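Proteolytically activated form of PPO4 Tyrosinase (Agaricus bisporus var. bisporus H97, PDB 4OUA) catalyses the o-hydroxylation of monophenols and the oxidation of the resulting o-diphenols to o-quinones at a two-copper centre, the initial step of melanin synthesis. Local coordinates at residues V19-V22 / K26-T29; Y31-Q36 / K106-K111; K110-T113 / E118-Q121; I151-Y154 / K158-V161. All blocks are in the same frame, centred on the assembly; numbering follows the deposited sequence.

Contact 1 of 4, residues V19-V22 / K26-T29; sequences VDFV and KFFT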
loop_
_atom_site.group_PDB
_atom_site.type_symbol
_atom_site.label_atom_id
_atom_site.label_comp_id
_atom_site.label_asym_id
_atom_site.label_seq_id
_atom_site.Cartn_x
_atom_site.Cartn_y
_atom_site.Cartn_z
ATOM N N VAL A 19 -7.642 -2.792 12.438
ATOM C CA VAL A 19 -8.655 -3.072 13.450
ATOM C C VAL A 19 -8.235 -2.509 14.802
ATOM O O VAL A 19 -9.068 -2.047 15.581
ATOM C CB VAL A 19 -8.922 -4.583 13.588
ATOM C CG1 VAL A 19 -9.772 -4.863 14.817
ATOM C CG2 VAL A 19 -9.597 -5.116 12.337
ATOM N N ASP A 20 -6.935 -2.550 15.071
ATOM C CA ASP A 20 -6.382 -1.980 16.294
ATOM C C ASP A 20 -6.127 -0.490 16.119
ATOM O O ASP A 20 -6.330 0.301 17.039
ATOM C CB ASP A 20 -5.082 -2.686 16.683
ATOM C CG ASP A 20 -5.277 -4.162 16.960
ATOM O OD1 ASP A 20 -6.366 -4.541 17.440
ATOM O OD2 ASP A 20 -4.337 -4.942 16.699
ATOM N N PHE A 21 -5.680 -0.123 14.923
ATOM C CA PHE A 21 -5.284 1.243 14.607
ATOM C C PHE A 21 -6.423 2.238 14.805
ATOM O O PHE A 21 -6.215 3.339 15.314
ATOM C CB PHE A 21 -4.771 1.313 13.166
ATOM C CG PHE A 21 -4.157 2.633 12.796
ATOM C CD1 PHE A 21 -2.792 2.830 12.904
ATOM C CD2 PHE A 21 -4.942 3.669 12.323
ATOM C CE1 PHE A 21 -2.222 4.038 12.558
ATOM C CE2 PHE A 21 -4.377 4.879 11.976
ATOM C CZ PHE A 21 -3.014 5.063 12.093
ATOM N N VAL A 22 -7.627 1.844 14.402
ATOM C CA VAL A 22 -8.785 2.725 14.492
ATOM C C VAL A 22 -9.204 2.961 15.943
ATOM O O VAL A 22 -9.833 3.972 16.255
ATOM C CB VAL A 22 -9.986 2.162 13.703
ATOM C CG1 VAL A 22 -9.699 2.191 12.205
ATOM C CG2 VAL A 22 -10.314 0.751 14.168
ATOM N N LYS A 26 -4.918 8.854 19.221
ATOM C CA LYS A 26 -3.843 9.656 18.645
ATOM C C LYS A 26 -3.559 9.278 17.194
ATOM O O LYS A 26 -3.583 10.134 16.308
ATOM C CB LYS A 26 -2.565 9.514 19.475
ATOM C CG LYS A 26 -2.327 10.647 20.462
ATOM C CD LYS A 26 -3.390 10.677 21.546
ATOM C CE LYS A 26 -3.209 11.883 22.456
ATOM N NZ LYS A 26 -1.845 11.931 23.053
ATOM N N PHE A 27 -3.289 7.997 16.961
ATOM C CA PHE A 27 -2.950 7.504 15.629
ATOM C C PHE A 27 -4.062 7.756 14.613
ATOM O O PHE A 27 -3.800 8.180 13.487
ATOM C CB PHE A 27 -2.630 6.007 15.677
ATOM C CG PHE A 27 -1.255 5.694 16.190
ATOM C CD1 PHE A 27 -0.221 6.606 16.046
ATOM C CD2 PHE A 27 -0.993 4.484 16.812
ATOM C CE1 PHE A 27 1.049 6.317 16.515
ATOM C CE2 PHE A 27 0.273 4.191 17.284
ATOM C CZ PHE A 27 1.296 5.109 17.135
ATOM N N PHE A 28 -5.300 7.487 15.013
ATOM C CA PHE A 28 -6.435 7.631 14.110
ATOM C C PHE A 28 -6.689 9.095 13.771
ATOM O O PHE A 28 -6.935 9.435 12.615
ATOM C CB PHE A 28 -7.689 7.003 14.720
ATOM C CG PHE A 28 -8.863 6.963 13.783
ATOM C CD1 PHE A 28 -8.846 6.142 12.668
ATOM C CD2 PHE A 28 -9.984 7.738 14.022
ATOM C CE1 PHE A 28 -9.924 6.102 11.802
ATOM C CE2 PHE A 28 -11.066 7.702 13.162
ATOM C CZ PHE A 28 -11.036 6.882 12.049
ATOM N N THR A 29 -6.627 9.956 14.783
ATOM C CA THR A 29 -6.802 11.391 14.585
ATOM C C THR A 29 -5.731 11.960 13.661
ATOM O O THR A 29 -6.030 12.742 12.758
ATOM C CB THR A 29 -6.756 12.158 15.919
ATOM O OG1 THR A 29 -7.925 11.854 16.691
ATOM C CG2 THR A 29 -6.700 13.655 15.666
#
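F21 and F27 lay their rings in nearly parallel planes, tilted by only 8°, yet slid so far apart that they barely overlap, with centroids 5.8 Å from each other. What meets the F21 ring is therefore mainly the methylene that carries the F27 ring. CB of F27 stands over one face of F21, displaced toward the rim, in a CH-pi contact of 4.0 Å from CB to the F21 ring centroid. The reach comes from F21, whose CG is anti to the backbone N (chi1 -172°), which carries the ring across to the second helix until CZ of F21 lies 3.5 Å from the backbone O of F27. Beyond CB the F27 ring leads away. The other pair is aliphatic against aromatic: V22 meets F28 at a slant, CG1 of V22 lying 3.9 Å from CE1 of F28, while CD1 of F28 rests near CA of V22. This apolar packing closes the tight turn between helices 18-21 and 25-39. Around it, F21 also touches L126 and P129, F27 reaches D125 on helix 116-125, F28 packs on V149 and I151 of strand 148-152, and both V22 and F28 touch E142 of helix 141-144.

Contact 2 of 4, residues Y31-Q36 / K106-K111; sequences YIRALQ and KGIAKK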
loop_
_atom_site.group_PDB
_atom_site.type_symbol
_atom_site.label_atom_id
_atom_site.label_comp_id
_atom_site.label_asym_id
_atom_site.label_seq_id
_atom_site.Cartn_x
_atom_site.Cartn_y
_atom_site.Cartn_z
ATOM N N TYR A 31 -3.987 10.362 11.479
ATOM C CA TYR A 31 -4.118 9.771 10.153
ATOM C C TYR A 31 -5.214 10.467 9.349
ATOM O O TYR A 31 -5.039 10.756 8.166
ATOM C CB TYR A 31 -4.402 8.271 10.263
ATOM C CG TYR A 31 -4.270 7.529 8.954
ATOM C CD1 TYR A 31 -3.022 7.158 8.468
ATOM C CD2 TYR A 31 -5.391 7.198 8.202
ATOM C CE1 TYR A 31 -2.893 6.480 7.271
ATOM C CE2 TYR A 31 -5.272 6.519 7.002
ATOM C CZ TYR A 31 -4.020 6.162 6.542
ATOM O OH TYR A 31 -3.892 5.488 5.349
ATOM N N ILE A 32 -6.343 10.738 9.998
ATOM C CA ILE A 32 -7.461 11.415 9.350
ATOM C C ILE A 32 -7.107 12.854 8.988
ATOM O O ILE A 32 -7.525 13.365 7.947
ATOM C CB ILE A 32 -8.714 11.418 10.244
ATOM C CG1 ILE A 32 -9.129 9.987 10.594
ATOM C CG2 ILE A 32 -9.854 12.158 9.561
ATOM C CD1 ILE A 32 -9.497 9.144 9.395
ATOM N N ARG A 33 -6.338 13.506 9.852
ATOM C CA ARG A 33 -5.905 14.874 9.602
ATOM C C ARG A 33 -4.859 14.934 8.492
ATOM O O ARG A 33 -4.971 15.734 7.565
ATOM C CB ARG A 33 -5.346 15.506 10.878
ATOM C CG ARG A 33 -6.383 15.762 11.959
ATOM C CD ARG A 33 -7.476 16.698 11.469
ATOM N NE ARG A 33 -8.234 17.281 12.574
ATOM C CZ ARG A 33 -9.291 18.075 12.422
ATOM N NH1 ARG A 33 -9.726 18.382 11.206
ATOM N NH2 ARG A 33 -9.916 18.560 13.485
ATOM N N ALA A 34 -3.842 14.081 8.595
ATOM C CA ALA A 34 -2.731 14.094 7.650
ATOM C C ALA A 34 -3.169 13.635 6.266
ATOM O O ALA A 34 -2.697 14.152 5.253
ATOM C CB ALA A 34 -1.593 13.225 8.159
ATOM N N LEU A 35 -4.073 12.662 6.227
ATOM C CA LEU A 35 -4.575 12.143 4.959
ATOM C C LEU A 35 -5.414 13.194 4.236
ATOM O O LEU A 35 -5.326 13.344 3.016
ATOM C CB LEU A 35 -5.391 10.870 5.188
ATOM C CG LEU A 35 -5.928 10.178 3.938
ATOM C CD1 LEU A 35 -4.799 9.868 2.970
ATOM C CD2 LEU A 35 -6.670 8.912 4.320
ATOM N N GLN A 36 -6.227 13.921 4.994
ATOM C CA GLN A 36 -7.006 15.014 4.432
ATOM C C GLN A 36 -6.075 16.135 3.983
ATOM O O GLN A 36 -6.329 16.812 2.989
ATOM C CB GLN A 36 -8.023 15.532 5.454
ATOM C CG GLN A 36 -8.931 16.636 4.934
ATOM C CD GLN A 36 -9.966 16.127 3.953
ATOM O OE1 GLN A 36 -10.753 15.233 4.269
ATOM N NE2 GLN A 36 -9.972 16.693 2.751
ATOM N N LYS A 106 3.213 15.511 11.321
ATOM C CA LYS A 106 4.041 16.304 12.224
ATOM C C LYS A 106 3.498 17.722 12.345
ATOM O O LYS A 106 3.387 18.263 13.445
ATOM C CB LYS A 106 5.493 16.334 11.744
ATOM C CG LYS A 106 6.247 15.037 11.958
ATOM C CD LYS A 106 7.671 15.143 11.443
ATOM C CE LYS A 106 8.464 13.880 11.741
ATOM N NZ LYS A 106 9.844 13.954 11.191
ATOM N N GLY A 107 3.166 18.319 11.204
ATOM C CA GLY A 107 2.583 19.645 11.180
ATOM C C GLY A 107 1.228 19.648 11.855
ATOM O O GLY A 107 0.816 20.645 12.448
ATOM N N ILE A 108 0.532 18.520 11.764
ATOM C CA ILE A 108 -0.757 18.364 12.422
ATOM C C ILE A 108 -0.593 18.365 13.936
ATOM O O ILE A 108 -1.372 18.991 14.655
ATOM C CB ILE A 108 -1.457 17.061 11.992
ATOM C CG1 ILE A 108 -1.763 17.090 10.493
ATOM C CG2 ILE A 108 -2.728 16.851 12.799
ATOM C CD1 ILE A 108 -2.637 18.248 10.069
ATOM N N ALA A 109 0.436 17.669 14.411
ATOM C CA ALA A 109 0.679 17.515 15.842
ATOM C C ALA A 109 1.081 18.829 16.507
ATOM O O ALA A 109 1.118 18.923 17.733
ATOM C CB ALA A 109 1.749 16.463 16.079
ATOM N N LYS A 110 1.383 19.837 15.694
ATOM C CA LYS A 110 1.766 21.149 16.207
ATOM C C LYS A 110 0.552 22.057 16.365
ATOM O O LYS A 110 0.621 23.087 17.032
ATOM C CB LYS A 110 2.797 21.809 15.290
ATOM C CG LYS A 110 4.051 20.979 15.078
ATOM C CD LYS A 110 4.623 20.502 16.405
ATOM C CE LYS A 110 5.753 19.505 16.197
ATOM N NZ LYS A 110 6.231 18.941 17.490
ATOM N N LYS A 111 -0.558 21.671 15.745
ATOM C CA LYS A 111 -1.787 22.453 15.818
ATOM C C LYS A 111 -2.555 22.165 17.104
ATOM O O LYS A 111 -3.450 22.919 17.484
ATOM C CB LYS A 111 -2.678 22.172 14.606
ATOM C CG LYS A 111 -2.059 22.553 13.273
ATOM C CD LYS A 111 -3.047 22.347 12.134
ATOM C CE LYS A 111 -2.404 22.640 10.790
ATOM N NZ LYS A 111 -1.236 21.751 10.534
#
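I108 of helix 86-109 packs against R33 and A34 of helix 25-39, a helix-helix contact in the largely helical tyrosinase fold; the same helix 86-109 also carries the copper ligand H90. The tight part is small and wholly apolar. The I108 side chain points at the facing helix and meets the R33 stem at about a right angle. I108 turns CG1 beside its backbone N (chi1 -63°), which leaves CG2 to face R33, 3.5 Å from CB of R33, and CD1 of I108 reaches the same CB at 3.9 Å. Only the base of R33 takes part: its chain bends at chi2 (-60°), and the guanidinium leads away to the hairpin, among I151, Y154 and I159. With an alanine in place of I108, CG1, CG2 and CD1 would be gone, which would probably open a gap beside CB of R33 and the backbone N of A34. The other side is loose. K110 and K111 are exposed and make no contact with 31-36; NZ of K111 turns back instead to a weak hydrogen bond with O of G107. On the packed side, CG1 of I108 comes within 4.1 Å of the backbone N of A34.

Contact 3 of 4, residues K110-T113 / E118-Q121; sequences KKFT and EWAQ. With TEW (6-tungstotellurate(VI)), chain G.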
loop_
_atom_site.group_PDB
_atom_site.type_symbol
_atom_site.label_atom_id
_atom_site.label_comp_id
_atom_site.label_asym_id
_atom_site.label_seq_id
_atom_site.Cartn_x
_atom_site.Cartn_y
_atom_site.Cartn_z
ATOM N N LYS A 110 1.383 19.837 15.694
ATOM C CA LYS A 110 1.766 21.149 16.207
ATOM C C LYS A 110 0.552 22.057 16.365
ATOM O O LYS A 110 0.621 23.087 17.032
ATOM C CB LYS A 110 2.797 21.809 15.290
ATOM C CG LYS A 110 4.051 20.979 15.078
ATOM C CD LYS A 110 4.623 20.502 16.405
ATOM C CE LYS A 110 5.753 19.505 16.197
ATOM N NZ LYS A 110 6.231 18.941 17.490
ATOM N N LYS A 111 -0.558 21.671 15.745
ATOM C CA LYS A 111 -1.787 22.453 15.818
ATOM C C LYS A 111 -2.555 22.165 17.104
ATOM O O LYS A 111 -3.450 22.919 17.484
ATOM C CB LYS A 111 -2.678 22.172 14.606
ATOM C CG LYS A 111 -2.059 22.553 13.273
ATOM C CD LYS A 111 -3.047 22.347 12.134
ATOM C CE LYS A 111 -2.404 22.640 10.790
ATOM N NZ LYS A 111 -1.236 21.751 10.534
ATOM N N PHE A 112 -2.210 21.066 17.765
ATOM C CA PHE A 112 -2.848 20.716 19.026
ATOM C C PHE A 112 -2.432 21.697 20.114
ATOM O O PHE A 112 -1.263 22.068 20.216
ATOM C CB PHE A 112 -2.500 19.283 19.431
ATOM C CG PHE A 112 -3.186 18.236 18.602
ATOM C CD1 PHE A 112 -2.596 17.747 17.448
ATOM C CD2 PHE A 112 -4.425 17.741 18.975
ATOM C CE1 PHE A 112 -3.227 16.784 16.681
ATOM C CE2 PHE A 112 -5.061 16.779 18.212
ATOM C CZ PHE A 112 -4.460 16.299 17.064
ATOM N N THR A 113 -3.400 22.119 20.922
ATOM C CA THR A 113 -3.152 23.104 21.967
ATOM C C THR A 113 -2.751 22.435 23.276
ATOM O O THR A 113 -2.112 23.048 24.132
ATOM C CB THR A 113 -4.390 23.984 22.211
ATOM O OG1 THR A 113 -4.854 24.512 20.963
ATOM C CG2 THR A 113 -4.052 25.129 23.153
ATOM N N GLU A 118 2.831 14.529 23.418
ATOM C CA GLU A 118 2.237 13.228 23.128
ATOM C C GLU A 118 1.707 13.155 21.700
ATOM O O GLU A 118 1.734 12.095 21.078
ATOM C CB GLU A 118 1.120 12.909 24.124
ATOM C CG GLU A 118 1.620 12.360 25.454
ATOM C CD GLU A 118 0.494 11.871 26.346
ATOM O OE1 GLU A 118 -0.668 12.267 26.115
ATOM O OE2 GLU A 118 0.774 11.083 27.275
ATOM N N TRP A 119 1.227 14.280 21.180
ATOM C CA TRP A 119 0.808 14.338 19.787
ATOM C C TRP A 119 2.035 14.350 18.883
ATOM O O TRP A 119 2.006 13.822 17.772
ATOM C CB TRP A 119 -0.070 15.566 19.525
ATOM C CG TRP A 119 -1.449 15.427 20.086
ATOM C CD1 TRP A 119 -1.942 16.022 21.210
ATOM C CD2 TRP A 119 -2.510 14.624 19.560
ATOM N NE1 TRP A 119 -3.246 15.645 21.412
ATOM C CE2 TRP A 119 -3.619 14.784 20.413
ATOM C CE3 TRP A 119 -2.632 13.786 18.447
ATOM C CZ2 TRP A 119 -4.835 14.141 20.189
ATOM C CZ3 TRP A 119 -3.839 13.146 18.226
ATOM C CH2 TRP A 119 -4.924 13.329 19.092
ATOM N N ALA A 120 3.114 14.951 19.369
ATOM C CA ALA A 120 4.366 14.979 18.628
ATOM C C ALA A 120 4.993 13.590 18.590
ATOM O O ALA A 120 5.563 13.184 17.578
ATOM C CB ALA A 120 5.325 15.981 19.241
ATOM N N GLN A 121 4.881 12.864 19.698
ATOM C CA GLN A 121 5.426 11.515 19.791
ATOM C C GLN A 121 4.596 10.530 18.977
ATOM O O GLN A 121 5.135 9.612 18.360
ATOM C CB GLN A 121 5.494 11.060 21.249
ATOM C CG GLN A 121 6.087 9.675 21.436
ATOM C CD GLN A 121 7.532 9.597 20.983
ATOM O OE1 GLN A 121 8.429 10.122 21.641
ATOM N NE2 GLN A 121 7.764 8.942 19.851
HETATM O O1 TEW G . -1.027 17.021 28.941
HETATM O O2 TEW G . -0.242 18.916 30.513
HETATM O O3 TEW G . -0.618 16.141 31.313
HETATM O O4 TEW G . -2.691 18.970 29.921
HETATM O O5 TEW G . -2.112 18.052 32.560
HETATM O O6 TEW G . -3.299 16.448 30.677
HETATM O O7 TEW G . 1.449 16.755 29.647
HETATM O O8 TEW G . -1.559 14.238 29.478
HETATM O O9 TEW G . 0.970 14.016 30.570
HETATM O O10 TEW G . 0.640 14.983 27.979
HETATM O O11 TEW G . 1.902 19.487 28.856
HETATM O O12 TEW G . 1.224 17.638 27.193
HETATM O O13 TEW G . -0.565 19.580 27.977
HETATM O O14 TEW G . 0.043 21.520 29.449
HETATM O O15 TEW G . -1.901 21.198 31.353
HETATM O O16 TEW G . -2.682 21.419 28.727
HETATM O O17 TEW G . 3.604 17.286 27.982
HETATM O O18 TEW G . 2.680 15.365 26.127
HETATM O O19 TEW G . 3.323 14.714 28.721
HETATM O O20 TEW G . 1.811 20.192 26.403
HETATM O O21 TEW G . 3.488 18.418 25.455
HETATM O O22 TEW G . 4.419 19.917 27.554
HETATM O O23 TEW G . 2.264 22.287 28.111
HETATM O O31 TEW G . -0.113 22.158 26.719
HETATM TE TE1 TEW G . 0.466 18.221 28.864
HETATM W W1 TEW G . -1.958 17.490 30.931
HETATM W W2 TEW G . -0.081 15.117 29.762
HETATM W W3 TEW G . -1.589 20.581 29.778
HETATM W W4 TEW G . 2.358 15.787 27.763
HETATM W W5 TEW G . 3.113 18.916 27.068
HETATM W W6 TEW G . 0.916 21.242 27.752
#
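The turn linking helix 86-109 to helix 116-125 folds back on itself through a face-to-face stack of F112 on W119. The phenyl ring lies over the five-membered ring of the indole, with centroids 3.6 Å apart and planes only 9° from parallel. Overlap extends past that ring: CE2 of F112 sits over the middle of the indole, close to CE2 of W119, and CZ of F112 is 3.4 Å from CE3 of W119. Both residues hold CG anti to the carbonyl carbon (chi1 -73° in F112), which aims each ring at the opposing segment. CB of F112 adds a CH-pi contact over the same indole face, 4.1 Å from the centroid of the W119 five-membered ring. At the margin the bent K110 side chain brings NZ to 3.6 Å from CB of A120. The bound 6-tungstotellurate sits at the start of helix 116-125, where N of E118 donates to its O18 at 2.8 Å; K117 N and H115 ND1 also hold this anion. Among its neighbours, the stack has K26 of helix 25-39 on the opposite indole face in a cation-pi contact. T29 and L30 of that helix pack against both rings, and Y154, just beyond strand 148-152, meets F112 at a steep ring angle.

Contact 4 of 4, residues I151-Y154 / K158-V161; sequences ITNY and KITV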
loop_
_atom_site.group_PDB
_atom_site.type_symbol
_atom_site.label_atom_id
_atom_site.label_comp_id
_atom_site.label_asym_id
_atom_site.label_seq_id
_atom_site.Cartn_x
_atom_site.Cartn_y
_atom_site.Cartn_z
ATOM N N ILE A 151 -12.793 11.899 15.780
ATOM C CA ILE A 151 -11.398 12.145 16.115
ATOM C C ILE A 151 -11.310 13.124 17.279
ATOM O O ILE A 151 -12.326 13.632 17.754
ATOM C CB ILE A 151 -10.606 12.700 14.916
ATOM C CG1 ILE A 151 -11.164 14.054 14.484
ATOM C CG2 ILE A 151 -10.631 11.716 13.758
ATOM C CD1 ILE A 151 -10.406 14.685 13.337
ATOM N N THR A 152 -10.091 13.374 17.744
ATOM C CA THR A 152 -9.873 14.344 18.807
ATOM C C THR A 152 -9.494 15.692 18.206
ATOM O O THR A 152 -8.587 15.779 17.376
ATOM C CB THR A 152 -8.775 13.884 19.782
ATOM O OG1 THR A 152 -9.219 12.717 20.486
ATOM C CG2 THR A 152 -8.458 14.980 20.785
ATOM N N ASN A 153 -10.199 16.739 18.620
ATOM C CA ASN A 153 -9.939 18.074 18.103
ATOM C C ASN A 153 -8.659 18.660 18.691
ATOM O O ASN A 153 -8.106 18.123 19.652
ATOM C CB ASN A 153 -11.121 18.996 18.384
ATOM C CG ASN A 153 -11.324 20.022 17.293
ATOM O OD1 ASN A 153 -10.435 20.255 16.473
ATOM N ND2 ASN A 153 -12.499 20.642 17.273
ATOM N N TYR A 154 -8.196 19.766 18.115
ATOM C CA TYR A 154 -6.921 20.357 18.510
ATOM C C TYR A 154 -6.948 20.929 19.927
ATOM O O TYR A 154 -5.916 21.342 20.455
ATOM C CB TYR A 154 -6.514 21.448 17.519
ATOM C CG TYR A 154 -6.349 20.951 16.101
ATOM C CD1 TYR A 154 -5.239 20.202 15.732
ATOM C CD2 TYR A 154 -7.299 21.237 15.129
ATOM C CE1 TYR A 154 -5.082 19.745 14.435
ATOM C CE2 TYR A 154 -7.150 20.786 13.830
ATOM C CZ TYR A 154 -6.040 20.041 13.489
ATOM O OH TYR A 154 -5.887 19.589 12.197
ATOM N N LYS A 158 -13.769 15.849 21.446
ATOM C CA LYS A 158 -14.029 14.879 20.390
ATOM C C LYS A 158 -14.980 15.448 19.344
ATOM O O LYS A 158 -16.083 15.886 19.669
ATOM C CB LYS A 158 -14.603 13.587 20.977
ATOM C CG LYS A 158 -13.729 12.955 22.049
ATOM C CD LYS A 158 -12.319 12.706 21.534
ATOM C CE LYS A 158 -11.432 12.102 22.613
ATOM N NZ LYS A 158 -11.300 12.999 23.795
ATOM N N ILE A 159 -14.546 15.440 18.088
ATOM C CA ILE A 159 -15.370 15.933 16.993
ATOM C C ILE A 159 -15.542 14.873 15.912
ATOM O O ILE A 159 -14.897 13.824 15.951
ATOM C CB ILE A 159 -14.768 17.192 16.357
ATOM C CG1 ILE A 159 -13.608 16.815 15.433
ATOM C CG2 ILE A 159 -14.321 18.165 17.436
ATOM C CD1 ILE A 159 -13.071 17.976 14.626
ATOM N N THR A 160 -16.414 15.150 14.948
ATOM C CA THR A 160 -16.615 14.247 13.822
ATOM C C THR A 160 -16.423 14.986 12.504
ATOM O O THR A 160 -17.168 15.912 12.183
ATOM C CB THR A 160 -18.013 13.599 13.849
ATOM O OG1 THR A 160 -19.016 14.606 13.675
ATOM C CG2 THR A 160 -18.240 12.880 15.171
ATOM N N VAL A 161 -15.410 14.575 11.748
ATOM C CA VAL A 161 -15.122 15.180 10.455
ATOM C C VAL A 161 -15.333 14.157 9.348
ATOM O O VAL A 161 -15.416 12.959 9.615
ATOM C CB VAL A 161 -13.682 15.718 10.389
ATOM C CG1 VAL A 161 -13.436 16.696 11.523
ATOM C CG2 VAL A 161 -12.687 14.572 10.447
#
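I151 and I159 both turn CG1 between the backbone N and the carbonyl carbon (chi1 63° and 78°), and the two side chains meet on one face of a beta hairpin with CG1 of I151 3.8 Å from CG1 of I159. The extended I151 side chain continues to V161, where its CD1 lies 3.7 Å from CG2 of V161. Beneath them the backbones form an antiparallel hydrogen-bonded pair: N of I151 gives a nearly straight bond of 2.9 Å to O of I159, and N of I159 returns one of the same length to O of I151. T152 and K158, a non-hydrogen-bonded pair, point to the other face and run side by side, OG1 of T152 lying against the CD and CE methylenes of K158. Past the strand end, the N153 amide crosses I159, with ND2 next to CG2 of I159, while OD1 of N153 accepts the N-H of Y154, N to OD1 2.8 Å, from a donor tilted out of the amide plane. Replacing N153 by an alanine would take away the amide lying along CG2 and CD1 of I159 and would probably leave that N-H without its side-chain acceptor. Helix 25-39 lies against the hairpin: OG1 of T29 is hydrogen-bonded to N of T152, and R33 packs on the isoleucine face. From the turn, Y154 makes backbone hydrogen bonds with T113 in the loop leading to helix 116-125.

Contacts 1 to 4 follow one another along the chain, contact 3 starting on K110 and K111, where contact 2 ends. Helix 25-39 is common to contacts 1 and 2, whose centres are about 13 Å apart. The centres of contacts 2 and 3 are nearer, about 9 Å apart, and CB of A109 meets the backbone of W119 between them. Contact 4, the hairpin of strands 148-152 and 158-162, lies about 12 to 14 Å from the other three, centre to centre, and touches each. All four lie on the same side of the chain's centre, away from the copper ligands. Together they form one continuous patch in which helices, connecting loop and hairpin pack around helix 25-39.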